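Local coordinates for putative major capsid protein (PDB 6G44) that probably builds the icosahedral shell of the virophage mavirus as a double jelly-roll major capsid protein, seen here as a trimer without its C-terminal domain, at residues Leu321-Asn330 against Tyr468-Arg476; Leu378-Tyr387 against Gly423-Asp432. All coordinates share one frame; numbering follows the deposited sequence.

Both interactions belong to the second half of the double jelly-roll, in the V20-type capsid protein family domain. Along the chain they are nested: 378-387 and 423-432 both fall in the long connection between strand 319-328 and strand 464-482, the two strands that meet in interaction 1. Their centres are about 15 Å apart and their nearest atoms about 5 Å, without touching. They share a sheet, because strand 334-341 pairs with both 425-428 and 464-482. Strands 319-328 and 464-482 belong to different sheets, which interaction 1 packs face to face, whereas interaction 2 lays helix 375-384 against strand 425-428, close to a second subunit of the trimer.

Interaction 1: residues Leu321-Asn330 against Tyr468-Arg476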
ATOM      1  N   LEU C 321       9.781 -16.053  32.736  1.00 15.36           N
ATOM      2  CA  LEU C 321      10.981 -15.330  33.145  1.00 15.24           C
ATOM      3  C   LEU C 321      10.522 -14.019  33.746  1.00 15.94           C
ATOM      4  O   LEU C 321       9.578 -13.387  33.252  1.00 15.62           O
ATOM      5  CB  LEU C 321      11.922 -15.081  31.966  1.00 15.57           C
ATOM      6  CG  LEU C 321      12.780 -16.232  31.450  1.00 15.80           C
ATOM      7  CD1 LEU C 321      13.480 -15.892  30.140  1.00 16.88           C
ATOM      8  CD2 LEU C 321      13.816 -16.597  32.517  1.00 16.85           C
ATOM      9  N   THR C 322      11.200 -13.601  34.819  1.00 15.65           N
ATOM     10  CA  THR C 322      10.914 -12.347  35.480  1.00 15.98           C
ATOM     11  C   THR C 322      12.208 -11.574  35.703  1.00 16.33           C
ATOM     12  O   THR C 322      13.145 -12.096  36.321  1.00 16.14           O
ATOM     13  CB  THR C 322      10.229 -12.571  36.851  1.00 16.46           C
ATOM     14  OG1 THR C 322       9.059 -13.395  36.691  1.00 17.08           O
ATOM     15  CG2 THR C 322       9.820 -11.264  37.476  1.00 17.55           C
ATOM     16  N   THR C 323      12.258 -10.321  35.242  1.00 15.87           N
ATOM     17  CA  THR C 323      13.445  -9.502  35.455  1.00 16.38           C
ATOM     18  C   THR C 323      13.645  -9.263  36.943  1.00 17.57           C
ATOM     19  O   THR C 323      12.714  -9.332  37.731  1.00 17.69           O
ATOM     20  CB  THR C 323      13.358  -8.108  34.789  1.00 16.07           C
ATOM     21  OG1 THR C 323      12.325  -7.331  35.396  1.00 16.57           O
ATOM     22  CG2 THR C 323      13.130  -8.223  33.275  1.00 17.44           C
ATOM     23  N   HIS C 324      14.880  -8.948  37.308  1.00 18.79           N
ATOM     24  CA  HIS C 324      15.129  -8.322  38.591  1.00 20.75           C
ATOM     25  C   HIS C 324      14.477  -6.939  38.552  1.00 20.38           C
ATOM     26  O   HIS C 324      14.068  -6.452  37.471  1.00 20.59           O
ATOM     27  CB  HIS C 324      16.629  -8.219  38.835  1.00 23.60           C
ATOM     28  CG  HIS C 324      17.317  -9.549  38.887  1.00 25.74           C
ATOM     29  ND1 HIS C 324      16.925 -10.552  39.748  1.00 30.60           N
ATOM     30  CD2 HIS C 324      18.344 -10.055  38.164  1.00 28.14           C
ATOM     31  CE1 HIS C 324      17.695 -11.613  39.566  1.00 29.28           C
ATOM     32  NE2 HIS C 324      18.565 -11.336  38.611  1.00 29.93           N
ATOM     33  N   SER C 325      14.339  -6.284  39.699  1.00 19.47           N
ATOM     34  CA  SER C 325      13.796  -4.930  39.732  1.00 20.31           C
ATOM     35  C   SER C 325      14.724  -4.011  38.962  1.00 20.16           C
ATOM     36  O   SER C 325      15.942  -4.081  39.119  1.00 21.63           O
ATOM     37  CB  SER C 325      13.586  -4.443  41.183  1.00 22.02           C
ATOM     38  OG  SER C 325      12.981  -3.165  41.214  1.00 24.61           O
ATOM     39  N   MET C 326      14.149  -3.207  38.075  1.00 18.19           N
ATOM     40  CA  MET C 326      14.882  -2.256  37.255  1.00 18.59           C
ATOM     41  C   MET C 326      14.621  -0.852  37.779  1.00 18.41           C
ATOM     42  O   MET C 326      13.475  -0.362  37.746  1.00 19.16           O
ATOM     43  CB  MET C 326      14.433  -2.366  35.787  1.00 18.11           C
ATOM     44  CG  MET C 326      14.725  -3.730  35.188  1.00 18.17           C
ATOM     45  SD  MET C 326      14.023  -3.939  33.531  1.00 18.51           S
ATOM     46  CE  MET C 326      12.277  -4.148  33.865  1.00 17.94           C
ATOM     47  N   ALA C 327      15.692  -0.207  38.260  1.00 18.59           N
ATOM     48  CA  ALA C 327      15.638   1.125  38.844  1.00 19.28           C
ATOM     49  C   ALA C 327      15.847   2.148  37.746  1.00 19.15           C
ATOM     50  O   ALA C 327      16.844   2.086  37.038  1.00 21.31           O
ATOM     51  CB  ALA C 327      16.741   1.261  39.906  1.00 19.12           C
ATOM     52  N   MET C 328      14.899   3.069  37.588  1.00 18.55           N
ATOM     53  CA  MET C 328      15.004   4.134  36.599  1.00 18.84           C
ATOM     54  C   MET C 328      14.890   5.481  37.290  1.00 17.91           C
ATOM     55  O   MET C 328      14.055   5.646  38.156  1.00 19.05           O
ATOM     56  CB  MET C 328      13.910   3.975  35.546  1.00 18.98           C
ATOM     57  CG  MET C 328      14.201   2.782  34.647  1.00 19.50           C
ATOM     58  SD  MET C 328      12.849   2.354  33.524  1.00 21.13           S
ATOM     59  CE  MET C 328      11.892   1.288  34.550  1.00 22.46           C
ATOM     60  N   ASN C 329      15.697   6.449  36.868  1.00 18.44           N
ATOM     61  CA  ASN C 329      15.662   7.790  37.495  1.00 19.65           C
ATOM     62  C   ASN C 329      14.604   8.743  36.909  1.00 18.26           C
ATOM     63  O   ASN C 329      14.411   9.861  37.404  1.00 18.86           O
ATOM     64  CB  ASN C 329      17.039   8.456  37.398  1.00 22.44           C
ATOM     65  CG  ASN C 329      18.112   7.684  38.139  1.00 26.96           C
ATOM     66  OD1 ASN C 329      17.878   7.186  39.239  1.00 31.55           O
ATOM     67  ND2 ASN C 329      19.301   7.609  37.557  1.00 29.74           N
ATOM     68  N   ASN C 330      13.924   8.305  35.842  1.00 16.61           N
ATOM     69  CA  ASN C 330      12.932   9.108  35.138  1.00 15.47           C
ATOM     70  C   ASN C 330      12.063   8.103  34.351  1.00 14.73           C
ATOM     71  O   ASN C 330      12.421   6.928  34.277  1.00 15.81           O
ATOM     72  CB  ASN C 330      13.629  10.131  34.236  1.00 16.11           C
ATOM     73  CG  ASN C 330      14.585   9.486  33.267  1.00 17.37           C
ATOM     74  OD1 ASN C 330      14.153   8.839  32.305  1.00 18.96           O
ATOM     75  ND2 ASN C 330      15.893   9.636  33.514  1.00 17.81           N
ATOM     76  N   TYR C 468      16.983 -19.045  26.635  1.00 16.33           N
ATOM     77  CA  TYR C 468      16.215 -17.862  26.195  1.00 16.32           C
ATOM     78  C   TYR C 468      16.454 -16.712  27.150  1.00 16.55           C
ATOM     79  O   TYR C 468      16.593 -16.915  28.368  1.00 16.14           O
ATOM     80  CB  TYR C 468      14.691 -18.154  26.075  1.00 16.70           C
ATOM     81  CG  TYR C 468      14.412 -18.935  24.811  1.00 16.79           C
ATOM     82  CD1 TYR C 468      14.675 -20.293  24.752  1.00 16.18           C
ATOM     83  CD2 TYR C 468      13.980 -18.301  23.641  1.00 16.81           C
ATOM     84  CE1 TYR C 468      14.504 -21.011  23.581  1.00 16.19           C
ATOM     85  CE2 TYR C 468      13.793 -19.010  22.467  1.00 17.82           C
ATOM     86  CZ  TYR C 468      14.066 -20.363  22.446  1.00 16.67           C
ATOM     87  OH  TYR C 468      13.899 -21.018  21.278  1.00 18.12           O
ATOM     88  N   LYS C 469      16.504 -15.505  26.587  1.00 15.50           N
ATOM     89  CA  LYS C 469      16.776 -14.293  27.344  1.00 15.94           C
ATOM     90  C   LYS C 469      15.615 -13.308  27.206  1.00 15.14           C
ATOM     91  O   LYS C 469      15.303 -12.855  26.106  1.00 14.30           O
ATOM     92  CB  LYS C 469      18.065 -13.653  26.870  1.00 17.70           C
ATOM     93  CG  LYS C 469      18.457 -12.397  27.614  1.00 20.44           C
ATOM     94  CD  LYS C 469      19.682 -11.729  27.004  1.00 23.26           C
ATOM     95  CE  LYS C 469      20.960 -12.446  27.373  1.00 28.01           C
ATOM     96  NZ  LYS C 469      22.157 -11.654  26.983  1.00 30.86           N
ATOM     97  N   LEU C 470      15.008 -12.968  28.329  1.00 14.06           N
ATOM     98  CA  LEU C 470      14.019 -11.875  28.420  1.00 13.85           C
ATOM     99  C   LEU C 470      14.788 -10.563  28.462  1.00 14.54           C
ATOM    100  O   LEU C 470      15.682 -10.391  29.292  1.00 15.32           O
ATOM    101  CB  LEU C 470      13.146 -12.032  29.671  1.00 14.22           C
ATOM    102  CG  LEU C 470      12.290 -10.841  30.092  1.00 13.99           C
ATOM    103  CD1 LEU C 470      11.316 -10.395  28.993  1.00 13.54           C
ATOM    104  CD2 LEU C 470      11.527 -11.096  31.373  1.00 14.48           C
ATOM    105  N   GLU C 471      14.469  -9.634  27.561  1.00 14.31           N
ATOM    106  CA  GLU C 471      15.084  -8.318  27.528  1.00 14.60           C
ATOM    107  C   GLU C 471      13.985  -7.273  27.567  1.00 14.03           C
ATOM    108  O   GLU C 471      12.951  -7.420  26.883  1.00 13.90           O
ATOM    109  CB  GLU C 471      15.902  -8.121  26.264  1.00 16.49           C
ATOM    110  CG  GLU C 471      17.150  -8.998  26.167  1.00 18.51           C
ATOM    111  CD  GLU C 471      17.934  -8.731  24.888  1.00 20.76           C
ATOM    112  OE1 GLU C 471      17.364  -9.016  23.813  1.00 22.05           O
ATOM    113  OE2 GLU C 471      19.100  -8.234  24.947  1.00 24.90           O
ATOM    114  N   VAL C 472      14.199  -6.234  28.366  1.00 12.81           N
ATOM    115  CA  VAL C 472      13.304  -5.083  28.464  1.00 12.72           C
ATOM    116  C   VAL C 472      14.120  -3.872  28.063  1.00 13.45           C
ATOM    117  O   VAL C 472      15.140  -3.566  28.692  1.00 13.93           O
ATOM    118  CB  VAL C 472      12.701  -4.910  29.870  1.00 13.02           C
ATOM    119  CG1 VAL C 472      11.763  -3.705  29.912  1.00 13.40           C
ATOM    120  CG2 VAL C 472      12.002  -6.202  30.260  1.00 13.64           C
ATOM    121  N   PHE C 473      13.690  -3.214  26.987  1.00 12.98           N
ATOM    122  CA  PHE C 473      14.353  -2.015  26.501  1.00 13.30           C
ATOM    123  C   PHE C 473      13.529  -0.798  26.826  1.00 13.20           C
ATOM    124  O   PHE C 473      12.304  -0.876  26.867  1.00 12.99           O
ATOM    125  CB  PHE C 473      14.520  -2.056  24.992  1.00 13.80           C
ATOM    126  CG  PHE C 473      15.384  -3.172  24.514  1.00 14.37           C
ATOM    127  CD1 PHE C 473      14.828  -4.404  24.210  1.00 15.50           C
ATOM    128  CD2 PHE C 473      16.753  -3.003  24.371  1.00 15.97           C
ATOM    129  CE1 PHE C 473      15.611  -5.454  23.751  1.00 16.34           C
ATOM    130  CE2 PHE C 473      17.549  -4.077  23.936  1.00 16.58           C
ATOM    131  CZ  PHE C 473      16.967  -5.286  23.622  1.00 17.03           C
ATOM    132  N   SER C 474      14.195   0.325  27.082  1.00 13.57           N
ATOM    133  CA  SER C 474      13.519   1.627  27.166  1.00 14.43           C
ATOM    134  C   SER C 474      13.818   2.428  25.922  1.00 14.45           C
ATOM    135  O   SER C 474      14.917   2.343  25.382  1.00 14.07           O
ATOM    136  CB  SER C 474      13.943   2.431  28.378  1.00 15.28           C
ATOM    137  OG  SER C 474      15.326   2.655  28.349  1.00 16.78           O
ATOM    138  N   ILE C 475      12.843   3.244  25.518  1.00 13.83           N
ATOM    139  CA  ILE C 475      13.021   4.211  24.458  1.00 15.31           C
ATOM    140  C   ILE C 475      12.725   5.542  25.101  1.00 15.32           C
ATOM    141  O   ILE C 475      11.586   5.801  25.496  1.00 16.66           O
ATOM    142  CB  ILE C 475      12.100   3.949  23.249  1.00 17.62           C
ATOM    143  CG1 ILE C 475      12.380   2.541  22.692  1.00 18.55           C
ATOM    144  CG2 ILE C 475      12.339   5.009  22.180  1.00 18.66           C
ATOM    145  CD1 ILE C 475      11.300   1.524  22.917  1.00 20.58           C
ATOM    146  N   ARG C 476      13.746   6.392  25.241  1.00 14.65           N
ATOM    147  CA  ARG C 476      13.581   7.681  25.903  1.00 14.44           C
ATOM    148  C   ARG C 476      13.651   8.842  24.914  1.00 14.77           C
ATOM    149  O   ARG C 476      14.472   8.839  23.989  1.00 14.33           O
ATOM    150  CB  ARG C 476      14.662   7.901  26.954  1.00 15.29           C
ATOM    151  CG  ARG C 476      14.477   7.095  28.220  1.00 16.41           C
ATOM    152  CD  ARG C 476      15.563   7.499  29.197  1.00 16.78           C
ATOM    153  NE  ARG C 476      15.258   7.053  30.548  1.00 18.07           N
ATOM    154  CZ  ARG C 476      15.658   5.900  31.077  1.00 19.18           C
ATOM    155  NH1 ARG C 476      15.321   5.621  32.333  1.00 21.11           N
ATOM    156  NH2 ARG C 476      16.383   5.031  30.387  1.00 19.75           N
TER
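With CG of L321 beside its own backbone N (chi1 -77°) and CG of L470 anti to its N (chi1 167°), the two leucines reach into the same layer, where L321 CD1 lies 3.9 Å from L470 CB. L470 CD2 continues to T323 CG2, and that methyl in turn meets V472 CG2 at 3.8 Å, crossing both side chains at about a right angle. M326, its chain bent at chi3, brings CE to 4.0 Å from V472 CG1. The strands run nearly parallel, but they belong to different sheets and meet through side chains; L321 bonds by its backbone to A454 of strand 448-457, and L470 packs also on V337. At the far end R476, extended from CG to NE, passes M328 CG obliquely with its NH1 and gives NE to N330 OD1 (2.7 Å, 165°), a bond in the guanidinium plane and on a lone pair of the amide oxygen; the amide and guanidinium planes are turned nearly perpendicular. NH1 adds a weak second bond to the same oxygen. Between the jelly-roll sheets, therefore, an apolar filling ends in an arginine held at NE by the N330 amide oxygen and at NH2 by the E296 carboxylate, which also accepts from S474 and probably offsets the arginine's charge.

Interaction 2: residues Leu378-Tyr387 against Gly423-Asp432; sequences LYELSSSNGY and GSVIFFRPSD
S382 and N385, near the C-terminal end of helix 375-384, carry most of the polar contact with strand 425-428 and the turn after it. The S382 hydroxyl donates to V425 O (OG to O, 2.7 Å) and accepts the amide of F427 (N to OG, 3.0 Å, 165°), thus bridging the backbone on both sides of I426. N385 spreads its amide over three partners: ND2 gives one hydrogen bond to F427 O, reached from above the carbonyl plane, and another to D432 OD2 (2.9 Å), on the syn side of the carboxylate, while OD1 accepts from R429 NE at 2.9 Å. The same D432 oxygen takes R429 N from the opposite face of its plane.

Water extends this network. One molecule joins S384 OG to D432 OD1, another S384 O to R429 NH2, and a third links the Y387 hydroxyl with G423 O.

Apolar contacts flank the polar groups. L381, its CG anti to the backbone N (chi1 166°), sets CD2 4.0 Å from I426 CG2 and CD1 against F428 CB and the D432 carboxylate; L378 CD1 meets I426 CD1. The Y387 ring lies beside V425 and touches the F427 ring edge to edge, with Y387 CD1 4.3 Å from F427 CE2. Y39 of the second subunit packs on L381 and S384.

Backbone bonds close the helix in a Schellman motif, with G386 at C-prime, which turns the chain so that Y387 comes back alongside the strand.

Through S382 and N385 the helix end is fastened to backbone as well as side chains. Three hydrogen bonds grip the N385 amide and fix its rotation, while N385 ND2 and R429 N, both donating to D432 OD2, probably favour the carboxylate form of D432.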
ATOM      1  N   LEU C 378      -2.272  -8.841  23.678  1.00 11.30           N
ATOM      2  CA  LEU C 378      -0.864  -8.380  23.685  1.00 10.74           C
ATOM      3  C   LEU C 378      -0.432  -7.904  22.286  1.00 10.57           C
ATOM      4  O   LEU C 378       0.296  -6.915  22.145  1.00 10.56           O
ATOM      5  CB  LEU C 378       0.057  -9.465  24.211  1.00 10.99           C
ATOM      6  CG  LEU C 378      -0.134  -9.792  25.708  1.00 11.65           C
ATOM      7  CD1 LEU C 378       0.730 -10.996  26.032  1.00 12.37           C
ATOM      8  CD2 LEU C 378       0.156  -8.625  26.616  1.00 11.47           C
ATOM      9  N   TYR C 379      -0.881  -8.615  21.262  1.00 10.31           N
ATOM     10  CA  TYR C 379      -0.646  -8.190  19.878  1.00 10.50           C
ATOM     11  C   TYR C 379      -1.298  -6.845  19.602  1.00 11.01           C
ATOM     12  O   TYR C 379      -0.688  -5.963  18.975  1.00 10.50           O
ATOM     13  CB  TYR C 379      -1.176  -9.260  18.925  1.00 10.32           C
ATOM     14  CG  TYR C 379      -1.118  -8.898  17.455  1.00 10.50           C
ATOM     15  CD1 TYR C 379       0.099  -8.821  16.799  1.00 10.61           C
ATOM     16  CD2 TYR C 379      -2.271  -8.664  16.716  1.00 11.37           C
ATOM     17  CE1 TYR C 379       0.155  -8.531  15.454  1.00 10.90           C
ATOM     18  CE2 TYR C 379      -2.213  -8.377  15.366  1.00 11.69           C
ATOM     19  CZ  TYR C 379      -0.992  -8.282  14.752  1.00 11.62           C
ATOM     20  OH  TYR C 379      -0.910  -8.006  13.386  1.00 13.24           O
ATOM     21  N   GLU C 380      -2.532  -6.666  20.060  1.00 10.89           N
ATOM     22  CA  GLU C 380      -3.224  -5.393  19.883  1.00 11.03           C
ATOM     23  C   GLU C 380      -2.503  -4.240  20.599  1.00 10.79           C
ATOM     24  O   GLU C 380      -2.346  -3.153  20.041  1.00 10.98           O
ATOM     25  CB  GLU C 380      -4.684  -5.536  20.324  1.00 12.42           C
ATOM     26  CG  GLU C 380      -5.494  -6.435  19.374  1.00 14.16           C
ATOM     27  CD  GLU C 380      -6.874  -6.834  19.892  1.00 16.00           C
ATOM     28  OE1 GLU C 380      -7.238  -6.453  20.995  1.00 17.87           O
ATOM     29  OE2 GLU C 380      -7.573  -7.591  19.169  1.00 20.51           O
ATOM     30  N   LEU C 381      -2.053  -4.516  21.816  1.00 10.32           N
ATOM     31  CA  LEU C 381      -1.262  -3.533  22.576  1.00 10.18           C
ATOM     32  C   LEU C 381      -0.011  -3.138  21.777  1.00 10.45           C
ATOM     33  O   LEU C 381       0.303  -1.953  21.576  1.00 10.20           O
ATOM     34  CB  LEU C 381      -0.865  -4.124  23.929  1.00 10.79           C
ATOM     35  CG  LEU C 381       0.215  -3.424  24.746  1.00 11.18           C
ATOM     36  CD1 LEU C 381      -0.178  -1.984  25.085  1.00 11.33           C
ATOM     37  CD2 LEU C 381       0.547  -4.211  26.018  1.00 11.37           C
ATOM     38  N   SER C 382       0.736  -4.140  21.333  1.00  9.34           N
ATOM     39  CA  SER C 382       1.970  -3.832  20.610  1.00  9.41           C
ATOM     40  C   SER C 382       1.680  -3.059  19.320  1.00  9.79           C
ATOM     41  O   SER C 382       2.375  -2.081  18.999  1.00  9.58           O
ATOM     42  CB  SER C 382       2.792  -5.102  20.326  1.00  9.40           C
ATOM     43  OG  SER C 382       4.138  -4.737  20.044  1.00  9.22           O
ATOM     44  N   SER C 383       0.635  -3.483  18.604  1.00 10.01           N
ATOM     45  CA  SER C 383       0.219  -2.833  17.352  1.00 10.17           C
ATOM     46  C   SER C 383      -0.241  -1.395  17.566  1.00 10.71           C
ATOM     47  O   SER C 383       0.001  -0.535  16.697  1.00 11.07           O
ATOM     48  CB  SER C 383      -0.871  -3.646  16.675  1.00 10.43           C
ATOM     49  OG  SER C 383      -0.393  -4.933  16.308  1.00 11.53           O
ATOM     50  N   SER C 384      -0.818  -1.101  18.734  1.00 10.47           N
ATOM     51  CA  SER C 384      -1.228   0.278  19.049  1.00 10.72           C
ATOM     52  C   SER C 384      -0.046   1.225  19.180  1.00 10.97           C
ATOM     53  O   SER C 384      -0.211   2.441  19.092  1.00 12.84           O
ATOM     54  CB  SER C 384      -2.095   0.327  20.317  1.00 11.36           C
ATOM     55  OG  SER C 384      -1.327   0.208  21.494  1.00 11.82           O
ATOM     56  N   ASN C 385       1.132   0.648  19.390  1.00 10.23           N
ATOM     57  CA  ASN C 385       2.393   1.351  19.523  1.00 10.73           C
ATOM     58  C   ASN C 385       3.306   1.096  18.333  1.00 11.41           C
ATOM     59  O   ASN C 385       4.542   1.287  18.420  1.00 13.67           O
ATOM     60  CB  ASN C 385       3.032   0.944  20.852  1.00 11.05           C
ATOM     61  CG  ASN C 385       2.239   1.457  22.016  1.00 10.86           C
ATOM     62  OD1 ASN C 385       1.854   2.648  22.032  1.00 12.19           O
ATOM     63  ND2 ASN C 385       1.903   0.570  22.982  1.00 11.11           N
ATOM     64  N   GLY C 386       2.722   0.667  17.218  1.00 10.41           N
ATOM     65  CA  GLY C 386       3.409   0.598  15.941  1.00 10.58           C
ATOM     66  C   GLY C 386       3.823  -0.770  15.455  1.00 10.67           C
ATOM     67  O   GLY C 386       4.288  -0.872  14.314  1.00 10.54           O
ATOM     68  N   TYR C 387       3.646  -1.840  16.244  1.00 10.25           N
ATOM     69  CA  TYR C 387       4.044  -3.171  15.784  1.00 10.27           C
ATOM     70  C   TYR C 387       3.439  -3.439  14.415  1.00 10.12           C
ATOM     71  O   TYR C 387       2.240  -3.286  14.242  1.00 11.75           O
ATOM     72  CB  TYR C 387       3.635  -4.240  16.784  1.00 10.20           C
ATOM     73  CG  TYR C 387       4.180  -5.589  16.426  1.00  9.78           C
ATOM     74  CD1 TYR C 387       5.483  -5.964  16.795  1.00 10.30           C
ATOM     75  CD2 TYR C 387       3.402  -6.508  15.731  1.00  9.87           C
ATOM     76  CE1 TYR C 387       6.026  -7.185  16.426  1.00 10.06           C
ATOM     77  CE2 TYR C 387       3.913  -7.741  15.376  1.00 10.09           C
ATOM     78  CZ  TYR C 387       5.207  -8.098  15.752  1.00 10.29           C
ATOM     79  OH  TYR C 387       5.714  -9.343  15.401  1.00 10.44           O
ATOM     80  N   GLY C 423       8.113 -14.837  16.386  1.00 10.76           N
ATOM     81  CA  GLY C 423       7.886 -14.547  17.803  1.00 10.25           C
ATOM     82  C   GLY C 423       7.655 -13.070  18.080  1.00 10.83           C
ATOM     83  O   GLY C 423       7.502 -12.272  17.164  1.00 11.39           O
ATOM     84  N   SER C 424       7.579 -12.727  19.371  1.00 10.39           N
ATOM     85  CA  SER C 424       6.957 -11.474  19.822  1.00 10.75           C
ATOM     86  C   SER C 424       7.911 -10.342  20.135  1.00 11.06           C
ATOM     87  O   SER C 424       8.981 -10.548  20.714  1.00 11.49           O
ATOM     88  CB  SER C 424       6.133 -11.703  21.085  1.00 11.11           C
ATOM     89  OG  SER C 424       5.341 -12.866  21.026  1.00 10.89           O
ATOM     90  N   VAL C 425       7.469  -9.130  19.828  1.00 10.55           N
ATOM     91  CA  VAL C 425       7.990  -7.928  20.488  1.00 10.76           C
ATOM     92  C   VAL C 425       6.792  -7.143  20.963  1.00 10.43           C
ATOM     93  O   VAL C 425       5.897  -6.846  20.172  1.00 10.13           O
ATOM     94  CB  VAL C 425       8.845  -7.040  19.558  1.00 11.63           C
ATOM     95  CG1 VAL C 425       9.350  -5.812  20.292  1.00 12.26           C
ATOM     96  CG2 VAL C 425      10.028  -7.845  19.020  1.00 12.13           C
ATOM     97  N   ILE C 426       6.760  -6.828  22.253  1.00 10.37           N
ATOM     98  CA  ILE C 426       5.633  -6.084  22.826  1.00 10.60           C
ATOM     99  C   ILE C 426       6.085  -4.671  23.185  1.00 10.91           C
ATOM    100  O   ILE C 426       6.888  -4.491  24.103  1.00 11.04           O
ATOM    101  CB  ILE C 426       4.977  -6.785  24.031  1.00 11.04           C
ATOM    102  CG1 ILE C 426       4.470  -8.170  23.634  1.00 11.19           C
ATOM    103  CG2 ILE C 426       3.833  -5.931  24.584  1.00 11.78           C
ATOM    104  CD1 ILE C 426       4.141  -9.073  24.812  1.00 11.31           C
ATOM    105  N   PHE C 427       5.564  -3.684  22.484  1.00 10.18           N
ATOM    106  CA  PHE C 427       5.805  -2.277  22.753  1.00 10.82           C
ATOM    107  C   PHE C 427       4.693  -1.760  23.636  1.00 11.15           C
ATOM    108  O   PHE C 427       3.506  -1.975  23.324  1.00 10.88           O
ATOM    109  CB  PHE C 427       5.841  -1.463  21.453  1.00 11.03           C
ATOM    110  CG  PHE C 427       6.999  -1.795  20.550  1.00 10.88           C
ATOM    111  CD1 PHE C 427       8.243  -1.215  20.758  1.00 11.74           C
ATOM    112  CD2 PHE C 427       6.861  -2.667  19.457  1.00 11.18           C
ATOM    113  CE1 PHE C 427       9.302  -1.491  19.910  1.00 11.65           C
ATOM    114  CE2 PHE C 427       7.927  -2.922  18.604  1.00 11.89           C
ATOM    115  CZ  PHE C 427       9.162  -2.350  18.855  1.00 11.47           C
ATOM    116  N   PHE C 428       5.032  -1.126  24.769  1.00 10.80           N
ATOM    117  CA  PHE C 428       4.014  -0.490  25.636  1.00 11.42           C
ATOM    118  C   PHE C 428       4.547   0.804  26.233  1.00 11.03           C
ATOM    119  O   PHE C 428       5.762   0.951  26.415  1.00 11.48           O
ATOM    120  CB  PHE C 428       3.495  -1.447  26.732  1.00 11.78           C
ATOM    121  CG  PHE C 428       4.474  -1.699  27.859  1.00 12.64           C
ATOM    122  CD1 PHE C 428       4.475  -0.898  28.989  1.00 13.13           C
ATOM    123  CD2 PHE C 428       5.362  -2.785  27.818  1.00 13.20           C
ATOM    124  CE1 PHE C 428       5.388  -1.116  30.013  1.00 13.88           C
ATOM    125  CE2 PHE C 428       6.242  -3.020  28.851  1.00 13.76           C
ATOM    126  CZ  PHE C 428       6.263  -2.178  29.958  1.00 13.26           C
ATOM    127  N   ARG C 429       3.644   1.751  26.443  1.00 11.52           N
ATOM    128  CA  ARG C 429       3.965   3.074  26.992  1.00 11.51           C
ATOM    129  C   ARG C 429       3.516   3.116  28.456  1.00 12.06           C
ATOM    130  O   ARG C 429       2.621   2.366  28.854  1.00 12.72           O
ATOM    131  CB  ARG C 429       3.197   4.141  26.219  1.00 11.67           C
ATOM    132  CG  ARG C 429       3.498   4.200  24.734  1.00 12.37           C
ATOM    133  CD  ARG C 429       2.619   5.227  24.089  1.00 12.80           C
ATOM    134  NE  ARG C 429       2.793   5.315  22.641  1.00 14.51           N
ATOM    135  CZ  ARG C 429       3.676   6.076  22.018  1.00 15.91           C
ATOM    136  NH1 ARG C 429       4.487   6.880  22.687  1.00 16.85           N
ATOM    137  NH2 ARG C 429       3.713   6.090  20.693  1.00 17.34           N
ATOM    138  N   PRO C 430       4.055   4.031  29.256  1.00 11.66           N
ATOM    139  CA  PRO C 430       3.561   4.137  30.641  1.00 12.50           C
ATOM    140  C   PRO C 430       2.054   4.443  30.702  1.00 12.55           C
ATOM    141  O   PRO C 430       1.350   3.950  31.601  1.00 13.71           O
ATOM    142  CB  PRO C 430       4.429   5.248  31.244  1.00 13.67           C
ATOM    143  CG  PRO C 430       5.100   5.910  30.129  1.00 13.63           C
ATOM    144  CD  PRO C 430       5.189   4.937  28.995  1.00 12.88           C
ATOM    145  N   SER C 431       1.543   5.183  29.729  1.00 12.49           N
ATOM    146  CA  SER C 431       0.102   5.464  29.661  1.00 13.14           C
ATOM    147  C   SER C 431      -0.741   4.217  29.401  1.00 13.48           C
ATOM    148  O   SER C 431      -1.904   4.172  29.800  1.00 15.26           O
ATOM    149  CB  SER C 431      -0.181   6.573  28.653  1.00 14.56           C
ATOM    150  OG  SER C 431       0.339   6.300  27.358  1.00 15.26           O
ATOM    151  N   ASP C 432      -0.169   3.190  28.791  1.00 12.18           N
ATOM    152  CA  ASP C 432      -0.909   1.926  28.601  1.00 12.06           C
ATOM    153  C   ASP C 432      -1.187   1.188  29.896  1.00 12.49           C
ATOM    154  O   ASP C 432      -2.053   0.312  29.931  1.00 12.54           O
ATOM    155  CB  ASP C 432      -0.189   0.994  27.630  1.00 12.30           C
ATOM    156  CG  ASP C 432      -0.086   1.560  26.239  1.00 12.49           C
ATOM    157  OD1 ASP C 432      -1.052   2.229  25.781  1.00 13.51           O
ATOM    158  OD2 ASP C 432       0.974   1.362  25.597  1.00 12.61           O
TER
HETATM  159  O   HOH W   1      -1.182   2.451  23.096  1.00 22.91           O
HETATM  160  O   HOH W   2       1.000   4.878  19.914  1.00 22.97           O
HETATM  161  O   HOH W   3       8.127  -9.767  16.412  1.00 13.03           O